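Side-chain contacts in malonyl CoA-acyl carrier protein transacylase (PDB 3PTW), which probably transfers the malonyl group from malonyl-CoA to the acyl carrier protein, the step that supplies extender units for fatty acid synthesis: residues Lys20-Asn25 and Met71-Ala76; Glu31-Ser36 and Asp43-Cys48; Ala97-His100 and Asn105-Asp108. All blocks are in the same frame, centred on the assembly; numbering follows the deposited sequence.

Contact 1. Residues Lys20-Asn25 and Met71-Ala76; sequences KEFFDN and MAILTA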
ATOM      1  N   LYS A  20     -13.375 -11.767  -6.783  1.00 36.94           N
ATOM      2  CA  LYS A  20     -14.345 -12.763  -7.199  1.00 37.40           C
ATOM      3  C   LYS A  20     -14.034 -13.389  -8.560  1.00 37.17           C
ATOM      4  O   LYS A  20     -14.124 -14.603  -8.707  1.00 37.99           O
ATOM      5  CB  LYS A  20     -15.767 -12.178  -7.169  1.00 38.45           C
ATOM      6  CG  LYS A  20     -16.847 -13.097  -7.710  1.00 41.99           C
ATOM      7  CD  LYS A  20     -17.401 -13.987  -6.618  1.00 40.34           C
ATOM      8  CE  LYS A  20     -18.869 -14.324  -6.874  1.00 44.06           C
ATOM      9  NZ  LYS A  20     -19.025 -15.600  -7.625  1.00 41.40           N
ATOM     10  N   GLU A  21     -13.658 -12.581  -9.548  1.00 36.70           N
ATOM     11  CA  GLU A  21     -13.404 -13.122 -10.896  1.00 36.72           C
ATOM     12  C   GLU A  21     -12.219 -14.075 -10.908  1.00 36.68           C
ATOM     13  O   GLU A  21     -12.257 -15.109 -11.587  1.00 37.46           O
ATOM     14  CB  GLU A  21     -13.235 -12.018 -11.943  1.00 36.08           C
ATOM     15  CG  GLU A  21     -14.537 -11.302 -12.286  1.00 45.92           C
ATOM     16  CD  GLU A  21     -14.391 -10.273 -13.394  1.00 36.53           C
ATOM     17  OE1 GLU A  21     -13.318 -10.164 -14.021  1.00 45.24           O
ATOM     18  OE2 GLU A  21     -15.377  -9.568 -13.652  1.00 46.97           O
ATOM     19  N   PHE A  22     -11.177 -13.741 -10.146  1.00 35.16           N
ATOM     20  CA  PHE A  22     -10.060 -14.671  -9.962  1.00 34.33           C
ATOM     21  C   PHE A  22     -10.467 -15.901  -9.174  1.00 35.45           C
ATOM     22  O   PHE A  22     -10.046 -17.019  -9.503  1.00 35.19           O
ATOM     23  CB  PHE A  22      -8.863 -13.985  -9.309  1.00 32.18           C
ATOM     24  CG  PHE A  22      -7.951 -13.336 -10.301  1.00 38.89           C
ATOM     25  CD1 PHE A  22      -6.759 -13.955 -10.668  1.00 31.32           C
ATOM     26  CD2 PHE A  22      -8.304 -12.136 -10.910  1.00 31.19           C
ATOM     27  CE1 PHE A  22      -5.911 -13.370 -11.604  1.00 38.56           C
ATOM     28  CE2 PHE A  22      -7.470 -11.548 -11.848  1.00 39.08           C
ATOM     29  CZ  PHE A  22      -6.263 -12.174 -12.195  1.00 31.24           C
ATOM     30  N   PHE A  23     -11.278 -15.684  -8.140  1.00 36.42           N
ATOM     31  CA  PHE A  23     -11.766 -16.770  -7.293  1.00 37.64           C
ATOM     32  C   PHE A  23     -12.465 -17.817  -8.149  1.00 38.82           C
ATOM     33  O   PHE A  23     -12.191 -19.004  -8.007  1.00 39.08           O
ATOM     34  CB  PHE A  23     -12.725 -16.248  -6.210  1.00 37.89           C
ATOM     35  CG  PHE A  23     -13.343 -17.339  -5.367  1.00 39.56           C
ATOM     36  CD1 PHE A  23     -12.733 -17.754  -4.183  1.00 38.10           C
ATOM     37  CD2 PHE A  23     -14.529 -17.969  -5.768  1.00 39.82           C
ATOM     38  CE1 PHE A  23     -13.298 -18.772  -3.406  1.00 40.01           C
ATOM     39  CE2 PHE A  23     -15.099 -18.992  -5.006  1.00 41.29           C
ATOM     40  CZ  PHE A  23     -14.485 -19.391  -3.823  1.00 39.99           C
ATOM     41  N   ASP A  24     -13.348 -17.359  -9.041  1.00 39.76           N
ATOM     42  CA  ASP A  24     -14.150 -18.247  -9.884  1.00 41.50           C
ATOM     43  C   ASP A  24     -13.399 -18.860 -11.057  1.00 41.25           C
ATOM     44  O   ASP A  24     -13.835 -19.866 -11.614  1.00 41.66           O
ATOM     45  CB  ASP A  24     -15.389 -17.516 -10.411  1.00 42.83           C
ATOM     46  CG  ASP A  24     -16.347 -17.117  -9.307  1.00 37.21           C
ATOM     47  OD1 ASP A  24     -16.267 -17.698  -8.215  1.00 43.17           O
ATOM     48  OD2 ASP A  24     -17.192 -16.224  -9.537  1.00 44.06           O
ATOM     49  N   ASN A  25     -12.276 -18.264 -11.437  1.00 40.43           N
ATOM     50  CA  ASN A  25     -11.621 -18.661 -12.691  1.00 40.90           C
ATOM     51  C   ASN A  25     -10.249 -19.298 -12.529  1.00 40.06           C
ATOM     52  O   ASN A  25      -9.728 -19.891 -13.470  1.00 40.30           O
ATOM     53  CB  ASN A  25     -11.555 -17.469 -13.651  1.00 41.13           C
ATOM     54  CG  ASN A  25     -12.926 -16.999 -14.070  1.00 38.37           C
ATOM     55  OD1 ASN A  25     -13.558 -17.598 -14.932  1.00 43.06           O
ATOM     56  ND2 ASN A  25     -13.403 -15.932 -13.446  1.00 41.78           N
ATOM     57  N   MET A  71      -3.023 -11.489  -2.943  1.00 30.91           N
ATOM     58  CA  MET A  71      -2.363 -12.789  -3.005  1.00 32.17           C
ATOM     59  C   MET A  71      -3.040 -13.727  -4.019  1.00 32.24           C
ATOM     60  O   MET A  71      -2.364 -14.380  -4.821  1.00 32.40           O
ATOM     61  CB  MET A  71      -2.336 -13.418  -1.606  1.00 34.41           C
ATOM     62  CG  MET A  71      -1.492 -14.681  -1.465  1.00 37.16           C
ATOM     63  SD  MET A  71       0.277 -14.500  -1.823  1.00 37.10           S
ATOM     64  CE  MET A  71       0.856 -16.120  -1.320  1.00 37.70           C
ATOM     65  N   ALA A  72      -4.369 -13.774  -3.980  1.00 31.98           N
ATOM     66  CA  ALA A  72      -5.160 -14.561  -4.926  1.00 32.94           C
ATOM     67  C   ALA A  72      -4.834 -14.209  -6.381  1.00 32.13           C
ATOM     68  O   ALA A  72      -4.725 -15.091  -7.210  1.00 32.07           O
ATOM     69  CB  ALA A  72      -6.652 -14.367  -4.651  1.00 33.81           C
ATOM     70  N   ILE A  73      -4.665 -12.917  -6.669  1.00 31.56           N
ATOM     71  CA  ILE A  73      -4.274 -12.450  -8.002  1.00 32.14           C
ATOM     72  C   ILE A  73      -2.813 -12.784  -8.338  1.00 31.52           C
ATOM     73  O   ILE A  73      -2.507 -13.300  -9.425  1.00 31.17           O
ATOM     74  CB  ILE A  73      -4.519 -10.923  -8.157  1.00 32.56           C
ATOM     75  CG1 ILE A  73      -6.024 -10.622  -8.083  1.00 31.25           C
ATOM     76  CG2 ILE A  73      -3.913 -10.392  -9.484  1.00 30.84           C
ATOM     77  CD1 ILE A  73      -6.365  -9.144  -7.870  1.00 33.17           C
ATOM     78  N   LEU A  74      -1.917 -12.489  -7.399  1.00 30.91           N
ATOM     79  CA  LEU A  74      -0.504 -12.808  -7.553  1.00 30.96           C
ATOM     80  C   LEU A  74      -0.251 -14.294  -7.872  1.00 32.19           C
ATOM     81  O   LEU A  74       0.591 -14.618  -8.725  1.00 31.92           O
ATOM     82  CB  LEU A  74       0.250 -12.424  -6.284  1.00 30.74           C
ATOM     83  CG  LEU A  74       1.709 -12.897  -6.175  1.00 35.85           C
ATOM     84  CD1 LEU A  74       2.577 -12.266  -7.268  1.00 30.98           C
ATOM     85  CD2 LEU A  74       2.257 -12.591  -4.784  1.00 30.03           C
ATOM     86  N   THR A  75      -0.946 -15.187  -7.157  1.00 33.28           N
ATOM     87  CA  THR A  75      -0.748 -16.634  -7.314  1.00 34.64           C
ATOM     88  C   THR A  75      -1.084 -17.077  -8.733  1.00 34.99           C
ATOM     89  O   THR A  75      -0.369 -17.891  -9.312  1.00 36.18           O
ATOM     90  CB  THR A  75      -1.609 -17.475  -6.302  1.00 35.68           C
ATOM     91  OG1 THR A  75      -1.525 -16.906  -4.992  1.00 47.71           O
ATOM     92  CG2 THR A  75      -1.109 -18.900  -6.223  1.00 47.96           C
ATOM     93  N   ALA A  76      -2.177 -16.548  -9.277  1.00 34.57           N
ATOM     94  CA  ALA A  76      -2.609 -16.855 -10.645  1.00 34.81           C
ATOM     95  C   ALA A  76      -1.649 -16.261 -11.662  1.00 34.45           C
ATOM     96  O   ALA A  76      -1.307 -16.902 -12.653  1.00 34.51           O
ATOM     97  CB  ALA A  76      -4.012 -16.343 -10.882  1.00 34.76           C
TER
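Phe22 and Ile73 meet at about a right angle, the isoleucine laying its longer branch over the phenylalanine ring. CG1 of Ile73 stands 4.0 Å from the centroid of the Phe22 ring and 12° off its normal, a CH-pi contact over the middle of one face. The CG2 methyl reaches the far end of the same ring, 4.0 Å from Phe22 CZ. With CG1 of Ile73 turned beside its own backbone N (chi1 -65°), both branches are brought to the ring. Ala76, one helical turn further on, comes in at the edge instead: its CB lies in the ring plane, 3.6 Å from Phe22 CE1. Phe22 is thus held on a face and on a rim by residues of one helix; the axis of 71-76 passes that of 20-25 at 9.6 Å, at 48°. Val295 of strand 291-295 touches both Phe22 and Ile73, and Phe26 meets the Phe22 ring. No hydrogen bond joins the two segments. Contact between them therefore rests on dispersion and the exclusion of water from a buried aromatic ring, while the salt bridge of Lys20 with Asp24 stays within the shorter helix.

Contact 2. Residues Glu31-Ser36 and Asp43-Cys48; sequences EVFKRS and DMEELC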
ATOM      1  N   GLU A  31      -8.001 -21.243  -3.761  1.00 43.05           N
ATOM      2  CA  GLU A  31      -7.269 -21.844  -2.646  1.00 43.81           C
ATOM      3  C   GLU A  31      -6.739 -20.788  -1.671  1.00 42.79           C
ATOM      4  O   GLU A  31      -6.725 -21.007  -0.452  1.00 43.16           O
ATOM      5  CB  GLU A  31      -6.132 -22.731  -3.179  1.00 45.13           C
ATOM      6  CG  GLU A  31      -5.249 -23.384  -2.113  1.00 61.58           C
ATOM      7  CD  GLU A  31      -4.316 -24.456  -2.674  1.00 46.54           C
ATOM      8  OE1 GLU A  31      -3.973 -25.391  -1.917  1.00 62.55           O
ATOM      9  OE2 GLU A  31      -3.929 -24.375  -3.867  1.00 62.11           O
ATOM     10  N   VAL A  32      -6.319 -19.642  -2.201  1.00 41.23           N
ATOM     11  CA  VAL A  32      -5.824 -18.564  -1.350  1.00 39.43           C
ATOM     12  C   VAL A  32      -6.906 -18.030  -0.409  1.00 38.78           C
ATOM     13  O   VAL A  32      -6.627 -17.721   0.759  1.00 38.16           O
ATOM     14  CB  VAL A  32      -5.174 -17.426  -2.166  1.00 38.18           C
ATOM     15  CG1 VAL A  32      -5.017 -16.176  -1.315  1.00 32.12           C
ATOM     16  CG2 VAL A  32      -3.821 -17.876  -2.692  1.00 33.12           C
ATOM     17  N   PHE A  33      -8.134 -17.931  -0.916  1.00 38.56           N
ATOM     18  CA  PHE A  33      -9.264 -17.464  -0.108  1.00 38.43           C
ATOM     19  C   PHE A  33      -9.615 -18.466   0.974  1.00 38.56           C
ATOM     20  O   PHE A  33      -9.917 -18.086   2.111  1.00 38.20           O
ATOM     21  CB  PHE A  33     -10.487 -17.146  -0.986  1.00 39.37           C
ATOM     22  CG  PHE A  33     -10.510 -15.737  -1.473  1.00 31.09           C
ATOM     23  CD1 PHE A  33     -11.216 -14.758  -0.776  1.00 38.86           C
ATOM     24  CD2 PHE A  33      -9.772 -15.364  -2.597  1.00 38.50           C
ATOM     25  CE1 PHE A  33     -11.210 -13.433  -1.205  1.00 30.75           C
ATOM     26  CE2 PHE A  33      -9.765 -14.045  -3.035  1.00 30.75           C
ATOM     27  CZ  PHE A  33     -10.490 -13.072  -2.326  1.00 37.93           C
ATOM     28  N   LYS A  34      -9.566 -19.748   0.608  1.00 39.02           N
ATOM     29  CA  LYS A  34      -9.777 -20.846   1.548  1.00 39.38           C
ATOM     30  C   LYS A  34      -8.796 -20.756   2.726  1.00 38.54           C
ATOM     31  O   LYS A  34      -9.193 -20.860   3.885  1.00 38.69           O
ATOM     32  CB  LYS A  34      -9.640 -22.195   0.826  1.00 39.85           C
ATOM     33  CG  LYS A  34     -10.949 -22.946   0.597  1.00 46.98           C
ATOM     34  CD  LYS A  34     -11.846 -22.298  -0.436  1.00 41.30           C
ATOM     35  CE  LYS A  34     -13.186 -23.021  -0.517  1.00 48.35           C
ATOM     36  NZ  LYS A  34     -14.238 -22.141  -1.101  1.00 42.97           N
ATOM     37  N   ARG A  35      -7.526 -20.521   2.417  1.00 37.93           N
ATOM     38  CA  ARG A  35      -6.473 -20.444   3.423  1.00 38.11           C
ATOM     39  C   ARG A  35      -6.616 -19.211   4.328  1.00 38.19           C
ATOM     40  O   ARG A  35      -6.278 -19.256   5.516  1.00 38.09           O
ATOM     41  CB  ARG A  35      -5.106 -20.439   2.741  1.00 37.48           C
ATOM     42  CG  ARG A  35      -4.693 -21.781   2.145  1.00 47.77           C
ATOM     43  CD  ARG A  35      -3.539 -21.611   1.163  1.00 38.92           C
ATOM     44  NE  ARG A  35      -2.337 -21.042   1.782  1.00 47.86           N
ATOM     45  CZ  ARG A  35      -1.342 -20.447   1.123  1.00 38.95           C
ATOM     46  NH1 ARG A  35      -0.297 -19.965   1.795  1.00 47.26           N
ATOM     47  NH2 ARG A  35      -1.385 -20.320  -0.197  1.00 47.25           N
ATOM     48  N   SER A  36      -7.107 -18.112   3.755  1.00 37.95           N
ATOM     49  CA  SER A  36      -7.259 -16.870   4.497  1.00 37.59           C
ATOM     50  C   SER A  36      -8.387 -17.037   5.497  1.00 38.88           C
ATOM     51  O   SER A  36      -8.266 -16.644   6.669  1.00 39.00           O
ATOM     52  CB  SER A  36      -7.538 -15.697   3.552  1.00 36.57           C
ATOM     53  OG  SER A  36      -7.615 -14.482   4.287  1.00 36.32           O
ATOM     54  N   ASP A  43     -15.322 -15.808   7.238  1.00 47.36           N
ATOM     55  CA  ASP A  43     -15.640 -16.068   5.843  1.00 47.07           C
ATOM     56  C   ASP A  43     -15.134 -14.928   4.947  1.00 45.08           C
ATOM     57  O   ASP A  43     -15.839 -13.942   4.701  1.00 44.64           O
ATOM     58  CB  ASP A  43     -17.147 -16.307   5.669  1.00 48.91           C
ATOM     59  CG  ASP A  43     -17.491 -16.956   4.337  1.00 51.49           C
ATOM     60  OD1 ASP A  43     -16.769 -16.738   3.338  1.00 49.06           O
ATOM     61  OD2 ASP A  43     -18.497 -17.688   4.284  1.00 51.11           O
ATOM     62  N   MET A  44     -13.903 -15.086   4.461  1.00 43.74           N
ATOM     63  CA  MET A  44     -13.248 -14.063   3.649  1.00 42.79           C
ATOM     64  C   MET A  44     -13.852 -13.911   2.261  1.00 42.22           C
ATOM     65  O   MET A  44     -13.822 -12.827   1.687  1.00 41.42           O
ATOM     66  CB  MET A  44     -11.742 -14.329   3.563  1.00 42.74           C
ATOM     67  CG  MET A  44     -11.049 -14.148   4.898  1.00 31.67           C
ATOM     68  SD  MET A  44     -11.337 -12.488   5.566  1.00 44.20           S
ATOM     69  CE  MET A  44     -10.373 -11.516   4.388  1.00 28.93           C
ATOM     70  N   GLU A  45     -14.392 -15.003   1.727  1.00 43.24           N
ATOM     71  CA  GLU A  45     -15.138 -14.962   0.474  1.00 44.12           C
ATOM     72  C   GLU A  45     -16.311 -14.005   0.598  1.00 44.50           C
ATOM     73  O   GLU A  45     -16.415 -13.042  -0.157  1.00 44.55           O
ATOM     74  CB  GLU A  45     -15.637 -16.356   0.099  1.00 45.54           C
ATOM     75  CG  GLU A  45     -14.535 -17.281  -0.371  1.00 46.77           C
ATOM     76  CD  GLU A  45     -14.985 -18.721  -0.437  1.00 46.34           C
ATOM     77  OE1 GLU A  45     -14.184 -19.606  -0.072  1.00 47.53           O
ATOM     78  OE2 GLU A  45     -16.141 -18.972  -0.851  1.00 49.04           O
ATOM     79  N   GLU A  46     -17.165 -14.258   1.586  1.00 44.59           N
ATOM     80  CA  GLU A  46     -18.307 -13.399   1.866  1.00 44.58           C
ATOM     81  C   GLU A  46     -17.889 -11.949   2.128  1.00 42.90           C
ATOM     82  O   GLU A  46     -18.519 -11.028   1.612  1.00 43.67           O
ATOM     83  CB  GLU A  46     -19.108 -13.965   3.041  1.00 46.07           C
ATOM     84  CG  GLU A  46     -20.473 -13.332   3.259  1.00 54.73           C
ATOM     85  CD  GLU A  46     -21.479 -13.603   2.135  1.00 49.01           C
ATOM     86  OE1 GLU A  46     -21.178 -14.392   1.198  1.00 55.14           O
ATOM     87  OE2 GLU A  46     -22.581 -13.008   2.199  1.00 56.61           O
ATOM     88  N   LEU A  47     -16.829 -11.745   2.908  1.00 40.55           N
ATOM     89  CA  LEU A  47     -16.379 -10.387   3.228  1.00 39.11           C
ATOM     90  C   LEU A  47     -16.044  -9.612   1.957  1.00 38.28           C
ATOM     91  O   LEU A  47     -16.456  -8.463   1.798  1.00 38.38           O
ATOM     92  CB  LEU A  47     -15.164 -10.393   4.181  1.00 37.43           C
ATOM     93  CG  LEU A  47     -14.455  -9.060   4.494  1.00 40.17           C
ATOM     94  CD1 LEU A  47     -15.404  -7.986   5.088  1.00 37.11           C
ATOM     95  CD2 LEU A  47     -13.246  -9.250   5.409  1.00 35.26           C
ATOM     96  N   CYS A  48     -15.300 -10.254   1.057  1.00 37.37           N
ATOM     97  CA  CYS A  48     -14.806  -9.598  -0.148  1.00 36.51           C
ATOM     98  C   CYS A  48     -15.839  -9.513  -1.259  1.00 37.33           C
ATOM     99  O   CYS A  48     -15.887  -8.514  -1.981  1.00 36.47           O
ATOM    100  CB  CYS A  48     -13.566 -10.314  -0.672  1.00 35.53           C
ATOM    101  SG  CYS A  48     -12.129  -9.990   0.342  1.00 34.61           S
TER
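The ammonium group of Lys34 bonds to Glu45 in a salt bridge, with NZ 2.7 Å from OE1. It meets that oxygen on the syn side, 24° out of the carboxylate plane. Lys34 leaves its helix pointing away from the partner and reaches back through a bend at chi2, whereas Glu45 is extended beyond CG, and the two chains cross at a slant. Beside this salt bridge, CG of Glu45 rests 4.1 Å from CB of Phe33. The Phe33 ring turns its edge to residues 44-48: Met44 O lies in the ring plane, 3.9 Å from CE1, and Cys48 SG approaches the same carbon at 3.9 Å in a sulfur-aromatic contact at the rim. Met44 CG, anti to its carbonyl carbon (chi1 -67°), comes 3.5 Å from Ser36 OG, a hydroxyl hydrogen-bonded with that of Thr68. Asp43 caps the second helix, its OD1 accepting from Glu46 N at 3.1 Å. The axes of 31-36 and 44-48 run at 108°. Helix 27-40 packs on helix 44-49 and on helix 59-79, where Phe33 reaches Thr68 and Ala72; Phe23 of helix 20-25 touches both Lys34 and Glu45, and Phe106 of helix 106-122 lies against Ser36.

Contact 3. Residues Ala97-His100 and Asn105-Asp108; sequences ALIH and NFED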
ATOM      1  N   ALA A  97       4.169  -7.324  -0.646  1.00 27.28           N
ATOM      2  CA  ALA A  97       5.514  -7.430  -1.209  1.00 28.38           C
ATOM      3  C   ALA A  97       6.384  -8.355  -0.335  1.00 30.00           C
ATOM      4  O   ALA A  97       7.042  -9.257  -0.860  1.00 31.59           O
ATOM      5  CB  ALA A  97       6.136  -6.055  -1.377  1.00 27.48           C
ATOM      6  N   LEU A  98       6.335  -8.181   0.990  1.00 29.35           N
ATOM      7  CA  LEU A  98       7.142  -9.020   1.891  1.00 28.85           C
ATOM      8  C   LEU A  98       6.735 -10.494   1.886  1.00 28.57           C
ATOM      9  O   LEU A  98       7.598 -11.347   2.022  1.00 28.74           O
ATOM     10  CB  LEU A  98       7.159  -8.492   3.326  1.00 28.17           C
ATOM     11  CG  LEU A  98       7.859  -7.161   3.583  1.00 33.06           C
ATOM     12  CD1 LEU A  98       7.481  -6.618   4.974  1.00 28.35           C
ATOM     13  CD2 LEU A  98       9.358  -7.279   3.430  1.00 28.29           C
ATOM     14  N   ILE A  99       5.435 -10.774   1.742  1.00 27.95           N
ATOM     15  CA  ILE A  99       4.938 -12.133   1.542  1.00 28.63           C
ATOM     16  C   ILE A  99       5.435 -12.686   0.211  1.00 30.05           C
ATOM     17  O   ILE A  99       5.903 -13.815   0.145  1.00 31.89           O
ATOM     18  CB  ILE A  99       3.374 -12.218   1.579  1.00 28.06           C
ATOM     19  CG1 ILE A  99       2.840 -11.927   2.988  1.00 27.45           C
ATOM     20  CG2 ILE A  99       2.878 -13.598   1.049  1.00 27.06           C
ATOM     21  CD1 ILE A  99       1.326 -11.556   3.048  1.00 26.60           C
ATOM     22  N   HIS A 100       5.344 -11.886  -0.846  1.00 29.63           N
ATOM     23  CA  HIS A 100       5.829 -12.301  -2.173  1.00 29.69           C
ATOM     24  C   HIS A 100       7.307 -12.683  -2.068  1.00 30.08           C
ATOM     25  O   HIS A 100       7.734 -13.685  -2.646  1.00 29.89           O
ATOM     26  CB  HIS A 100       5.545 -11.190  -3.206  1.00 29.42           C
ATOM     27  CG  HIS A 100       6.283 -11.329  -4.501  1.00 29.52           C
ATOM     28  ND1 HIS A 100       6.244 -12.472  -5.269  1.00 30.60           N
ATOM     29  CD2 HIS A 100       7.062 -10.450  -5.174  1.00 29.63           C
ATOM     30  CE1 HIS A 100       6.986 -12.300  -6.349  1.00 30.67           C
ATOM     31  NE2 HIS A 100       7.478 -11.072  -6.324  1.00 30.78           N
ATOM     32  N   ASN A 105       5.118 -15.369   5.866  1.00 38.56           N
ATOM     33  CA  ASN A 105       4.164 -16.358   5.407  1.00 39.54           C
ATOM     34  C   ASN A 105       2.801 -15.690   5.160  1.00 37.79           C
ATOM     35  O   ASN A 105       2.434 -14.740   5.850  1.00 37.22           O
ATOM     36  CB  ASN A 105       4.101 -17.445   6.494  1.00 41.85           C
ATOM     37  CG  ASN A 105       2.942 -18.368   6.346  1.00 50.63           C
ATOM     38  OD1 ASN A 105       2.011 -18.327   7.152  1.00 44.00           O
ATOM     39  ND2 ASN A 105       2.987 -19.234   5.333  1.00 43.47           N
ATOM     40  N   PHE A 106       2.068 -16.167   4.160  1.00 37.03           N
ATOM     41  CA  PHE A 106       0.725 -15.642   3.877  1.00 36.01           C
ATOM     42  C   PHE A 106      -0.238 -15.666   5.085  1.00 35.99           C
ATOM     43  O   PHE A 106      -0.789 -14.624   5.451  1.00 35.90           O
ATOM     44  CB  PHE A 106       0.091 -16.334   2.659  1.00 35.50           C
ATOM     45  CG  PHE A 106      -1.356 -15.962   2.444  1.00 40.42           C
ATOM     46  CD1 PHE A 106      -1.706 -14.664   2.077  1.00 34.61           C
ATOM     47  CD2 PHE A 106      -2.370 -16.900   2.648  1.00 35.67           C
ATOM     48  CE1 PHE A 106      -3.040 -14.308   1.898  1.00 40.12           C
ATOM     49  CE2 PHE A 106      -3.702 -16.558   2.464  1.00 41.10           C
ATOM     50  CZ  PHE A 106      -4.039 -15.257   2.087  1.00 34.70           C
ATOM     51  N   GLU A 107      -0.437 -16.838   5.695  1.00 36.25           N
ATOM     52  CA  GLU A 107      -1.303 -16.966   6.881  1.00 36.82           C
ATOM     53  C   GLU A 107      -0.928 -15.983   8.004  1.00 36.24           C
ATOM     54  O   GLU A 107      -1.802 -15.387   8.624  1.00 35.76           O
ATOM     55  CB  GLU A 107      -1.322 -18.403   7.425  1.00 38.08           C
ATOM     56  CG  GLU A 107      -2.141 -19.391   6.597  1.00 49.62           C
ATOM     57  CD  GLU A 107      -1.344 -20.050   5.477  1.00 39.11           C
ATOM     58  OE1 GLU A 107      -1.663 -21.210   5.142  1.00 50.60           O
ATOM     59  OE2 GLU A 107      -0.397 -19.424   4.931  1.00 49.43           O
ATOM     60  N   ASP A 108       0.370 -15.822   8.248  1.00 36.08           N
ATOM     61  CA  ASP A 108       0.858 -14.865   9.233  1.00 36.36           C
ATOM     62  C   ASP A 108       0.627 -13.446   8.741  1.00 35.65           C
ATOM     63  O   ASP A 108       0.276 -12.557   9.519  1.00 35.59           O
ATOM     64  CB  ASP A 108       2.340 -15.101   9.532  1.00 36.54           C
ATOM     65  CG  ASP A 108       2.599 -16.458  10.155  1.00 43.32           C
ATOM     66  OD1 ASP A 108       1.648 -17.084  10.678  1.00 38.10           O
ATOM     67  OD2 ASP A 108       3.758 -16.904  10.122  1.00 37.57           O
TER
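The chain leaves helix 93-100, turns through five residues and enters helix 106-122, bringing the CA atoms of Ile99 and Asn105 to 5.8 Å. Ile99 bridges the gap with both branches of its side chain. Its CG1 lies 4.0 Å from the carbonyl O of Asn105, and CG2 sits 4.1 Å from CA of Phe106, at the first turn of the second helix. CG2 is anti to the backbone N (chi1 -68° to CG1), which places one branch against the peptide that leads into the helix and the other against its opening residue. Between side chains proper, the nearest approach is from CG2 of Ile99 to CB of Phe106, at 4.2 Å. The ring of Phe106 extends beyond this point, CG being anti to the backbone N (chi1 172°), with Ile99 CD1 lying obliquely to it; it also packs on Met71 of helix 59-79 and on Val32, Arg35 and Ser36 of helix 27-40. Met71 also touches Ile99, as does Ile67.

Asn105 points its CB away from Ile99 and acts as the N-cap of the second helix. Its OD1 accepts from Asp108 N at 3.2 Å, the donor standing 35° out of the carbonyl plane. A weak bond runs from Asn105 ND2 to Glu107 OE2, at 3.4 Å, and that carboxylate oxygen also forms a salt bridge with Arg35. The chemistry is thus divided. Across the segments the contact is apolar, with no hydrogen bond, and rests on an isoleucine fitted against backbone and CB atoms; the amide of Asn105 bonds within its own segment, firmly at OD1 and weakly at ND2, and the cap meets an amide of the first turn that has no helical carbonyl before it.

Contacts 1 and 2 are neighbours, their centres about 11 Å apart, and contact 2 is nested along the chain inside the loop that contact 1 closes; contact 3 follows in series, its centre about 16 Å from that of contact 1 and 15 Å from that of contact 2. Helix 59-79 links all three: Thr75 packs on Val32, and Leu74 on His100. Helix 27-40 also meets helix 106-122. Together they join helices from 20-25 to 106-122 of the acyl transferase domain beside its mixed sheet. Contact 3 begins on helix 93-100, whose start holds the last glycine of a GxSxG sequence, consistent with the nucleophile elbow of this family.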